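Local coordinates for putative branched-chain amino acid transport system substrate-binding protein (PDB 4F8J) that binds 4'-hydroxycinnamic acid between its two lobes and probably serves as the periplasmic substrate-binding component of an ABC-type transport system, at residues F172-T177 and G197-A202. Numbering follows the deposited sequence.
With HC4 (4'-hydroxycinnamic acid), chain E.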
ATOM      1  N   PHE A 172      -3.161  19.016   4.665  1.00 26.67           N
ATOM      2  CA  PHE A 172      -3.723  19.447   3.371  1.00 26.87           C
ATOM      3  C   PHE A 172      -4.659  18.377   2.872  1.00 27.09           C
ATOM      4  O   PHE A 172      -4.647  17.264   3.373  1.00 26.47           O
ATOM      5  CB  PHE A 172      -2.651  19.801   2.324  1.00 26.89           C
ATOM      6  CG  PHE A 172      -1.854  18.645   1.779  1.00 26.45           C
ATOM      7  CD1 PHE A 172      -0.828  18.074   2.523  1.00 26.35           C
ATOM      8  CD2 PHE A 172      -2.092  18.160   0.486  1.00 26.51           C
ATOM      9  CE1 PHE A 172      -0.062  17.061   1.985  1.00 25.51           C
ATOM     10  CE2 PHE A 172      -1.328  17.127  -0.047  1.00 27.12           C
ATOM     11  CZ  PHE A 172      -0.316  16.572   0.718  1.00 25.53           C
ATOM     12  N   ALA A 173      -5.555  18.753   1.971  1.00 28.70           N
ATOM     13  CA  ALA A 173      -6.493  17.809   1.387  1.00 28.95           C
ATOM     14  C   ALA A 173      -5.962  17.269   0.073  1.00 30.78           C
ATOM     15  O   ALA A 173      -5.253  17.957  -0.675  1.00 30.57           O
ATOM     16  CB  ALA A 173      -7.860  18.462   1.181  1.00 31.52           C
ATOM     17  N   ARG A 174      -6.334  16.026  -0.210  1.00 30.26           N
ATOM     18  CA  ARG A 174      -5.864  15.314  -1.393  1.00 30.78           C
ATOM     19  C   ARG A 174      -5.936  16.145  -2.677  1.00 32.39           C
ATOM     20  O   ARG A 174      -4.972  16.165  -3.444  1.00 36.44           O
ATOM     21  CB  ARG A 174      -6.659  14.008  -1.574  1.00 30.44           C
ATOM     22  CG  ARG A 174      -6.272  12.945  -0.572  1.00 30.44           C
ATOM     23  CD  ARG A 174      -7.267  11.788  -0.567  1.00 28.50           C
ATOM     24  NE  ARG A 174      -6.987  10.906   0.560  1.00 27.65           N
ATOM     25  CZ  ARG A 174      -6.191   9.831   0.509  1.00 24.85           C
ATOM     26  NH1 ARG A 174      -5.959   9.161   1.615  1.00 24.81           N
ATOM     27  NH2 ARG A 174      -5.601   9.477  -0.632  1.00 23.31           N
ATOM     28  N   PRO A 175      -7.073  16.815  -2.916  1.00 32.68           N
ATOM     29  CA  PRO A 175      -7.179  17.568  -4.184  1.00 33.85           C
ATOM     30  C   PRO A 175      -6.392  18.896  -4.236  1.00 35.33           C
ATOM     31  O   PRO A 175      -6.305  19.530  -5.307  1.00 37.10           O
ATOM     32  CB  PRO A 175      -8.693  17.843  -4.305  1.00 34.47           C
ATOM     33  CG  PRO A 175      -9.370  17.067  -3.217  1.00 35.13           C
ATOM     34  CD  PRO A 175      -8.329  16.892  -2.145  1.00 32.35           C
ATOM     35  N   ASP A 176      -5.852  19.350  -3.113  1.00 32.07           N
ATOM     36  CA  ASP A 176      -5.213  20.652  -3.074  1.00 32.13           C
ATOM     37  C   ASP A 176      -4.061  20.746  -4.070  1.00 33.00           C
ATOM     38  O   ASP A 176      -3.213  19.858  -4.163  1.00 34.03           O
ATOM     39  CB  ASP A 176      -4.669  20.991  -1.679  1.00 31.36           C
ATOM     40  CG  ASP A 176      -5.753  21.178  -0.629  1.00 31.15           C
ATOM     41  OD1 ASP A 176      -6.953  21.200  -0.968  1.00 31.38           O
ATOM     42  OD2 ASP A 176      -5.384  21.305   0.566  1.00 31.58           O
ATOM     43  N   THR A 177      -3.990  21.856  -4.797  1.00 34.04           N
ATOM     44  CA  THR A 177      -2.877  22.042  -5.732  1.00 34.61           C
ATOM     45  C   THR A 177      -1.738  22.909  -5.176  1.00 34.33           C
ATOM     46  O   THR A 177      -0.701  23.053  -5.827  1.00 34.49           O
ATOM     47  CB  THR A 177      -3.386  22.639  -7.040  1.00 37.01           C
ATOM     48  OG1 THR A 177      -3.953  23.911  -6.765  1.00 38.06           O
ATOM     49  CG2 THR A 177      -4.445  21.746  -7.640  1.00 39.72           C
ATOM     50  N   GLY A 197       3.158  12.920   4.906  1.00 21.15           N
ATOM     51  CA  GLY A 197       2.175  11.827   4.955  1.00 22.40           C
ATOM     52  C   GLY A 197       1.128  11.904   3.846  1.00 22.62           C
ATOM     53  O   GLY A 197       0.046  12.446   4.008  1.00 23.57           O
ATOM     54  N   ALA A 198       1.455  11.343   2.696  1.00 22.38           N
ATOM     55  CA  ALA A 198       0.615  11.492   1.532  1.00 22.94           C
ATOM     56  C   ALA A 198       0.960  10.321   0.601  1.00 22.99           C
ATOM     57  O   ALA A 198       1.615   9.350   1.036  1.00 23.57           O
ATOM     58  CB  ALA A 198       0.852  12.863   0.881  1.00 23.28           C
ATOM     59  N   SER A 199       0.489  10.386  -0.644  1.00 23.43           N
ATOM     60  CA  SER A 199       0.622   9.263  -1.553  1.00 23.06           C
ATOM     61  C   SER A 199       0.545   9.748  -2.989  1.00 24.61           C
ATOM     62  O   SER A 199       0.036  10.818  -3.251  1.00 25.45           O
ATOM     63  CB  SER A 199      -0.489   8.250  -1.270  1.00 22.83           C
ATOM     64  OG  SER A 199      -1.770   8.814  -1.482  1.00 23.70           O
ATOM     65  N   GLY A 200       1.125   8.960  -3.885  1.00 26.04           N
ATOM     66  CA  GLY A 200       1.079   9.256  -5.316  1.00 27.03           C
ATOM     67  C   GLY A 200       1.486  10.667  -5.666  1.00 29.48           C
ATOM     68  O   GLY A 200       2.475  11.193  -5.153  1.00 28.24           O
ATOM     69  N   THR A 201       0.706  11.308  -6.539  1.00 30.20           N
ATOM     70  CA  THR A 201       1.017  12.658  -7.004  1.00 31.31           C
ATOM     71  C   THR A 201       1.079  13.704  -5.877  1.00 29.94           C
ATOM     72  O   THR A 201       1.987  14.541  -5.830  1.00 29.09           O
ATOM     73  CB  THR A 201      -0.009  13.088  -8.085  1.00 33.92           C
ATOM     74  OG1 THR A 201       0.123  12.199  -9.197  1.00 39.27           O
ATOM     75  CG2 THR A 201       0.220  14.526  -8.534  1.00 37.83           C
ATOM     76  N   ALA A 202       0.133  13.652  -4.947  1.00 29.90           N
ATOM     77  CA  ALA A 202       0.164  14.576  -3.811  1.00 31.03           C
ATOM     78  C   ALA A 202       1.426  14.458  -2.964  1.00 30.00           C
ATOM     79  O   ALA A 202       1.859  15.448  -2.401  1.00 32.18           O
ATOM     80  CB  ALA A 202      -1.077  14.413  -2.946  1.00 30.52           C
TER
HETATM   81  C1  HC4 E 404      -3.751   6.625   0.785  1.00 21.60           C
HETATM   82  O1  HC4 E 404      -4.762   6.622   1.504  1.00 22.58           O
HETATM   83  O2  HC4 E 404      -3.621   7.442  -0.170  1.00 25.10           O
HETATM   84  C2  HC4 E 404      -2.626   5.667   0.964  1.00 22.50           C
HETATM   85  C3  HC4 E 404      -2.178   5.026  -0.115  1.00 21.09           C
HETATM   86  C1' HC4 E 404      -1.182   3.912  -0.056  1.00 20.40           C
HETATM   87  C2' HC4 E 404      -0.154   3.828   0.903  1.00 19.18           C
HETATM   88  C3' HC4 E 404       0.687   2.725   0.930  1.00 20.48           C
HETATM   89  C4' HC4 E 404       0.580   1.685   0.027  1.00 19.69           C
HETATM   90  C5' HC4 E 404      -0.427   1.766  -0.928  1.00 19.76           C
HETATM   91  C6' HC4 E 404      -1.269   2.864  -0.940  1.00 19.86           C
HETATM   92  O4' HC4 E 404       1.414   0.593   0.015  1.00 20.14           O
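Apolar packing of Phe-172 on Ala-198 and Ala-202, joined to a shared grip by Arg-174 and Ser-199 on the ligand carboxylate, links the loop after strand 165-172 to the loop after strand 193-197 and the start of helix 200-212. The end of the phenyl ring does the touching: CZ of Phe-172 lies 3.9 Å from CB of Ala-198, while the methyl of Ala-202 meets the ring edge in its plane, CB to CE2 of Phe-172 4.0 Å. Tyr-143 sets its ring edge-to-face with Phe-172. Both segments leave the C-terminal ends of parallel strands flanking strand 137-143, in one lobe of a two-lobed periplasmic binding protein fold, where such loops face the cleft. From a type I turn spanning Ala-173 to Asp-176, the Arg-174 chain runs out extended (chi2 167°, chi3 -170°), bringing its guanidinium edge-on to the carboxylate. NH1 of Arg-174 donates to O1 of HC4 at 2.8 Å and NH2 to O2 at 2.9 Å, a bidentate pair with both bonds fairly straight. Ser-199 OG donates to the same O2 of HC4 at 2.7 Å, with Tyr-143 OH as its second partner. Replacing Arg-174 with a leucine would probably leave the carboxylate without its bidentate cationic mate and Asp-145, salt-bridged to NE, without this counter-charge. Thr-79, Gln-282 and His-286 add further hydrogen bonds to the ligand.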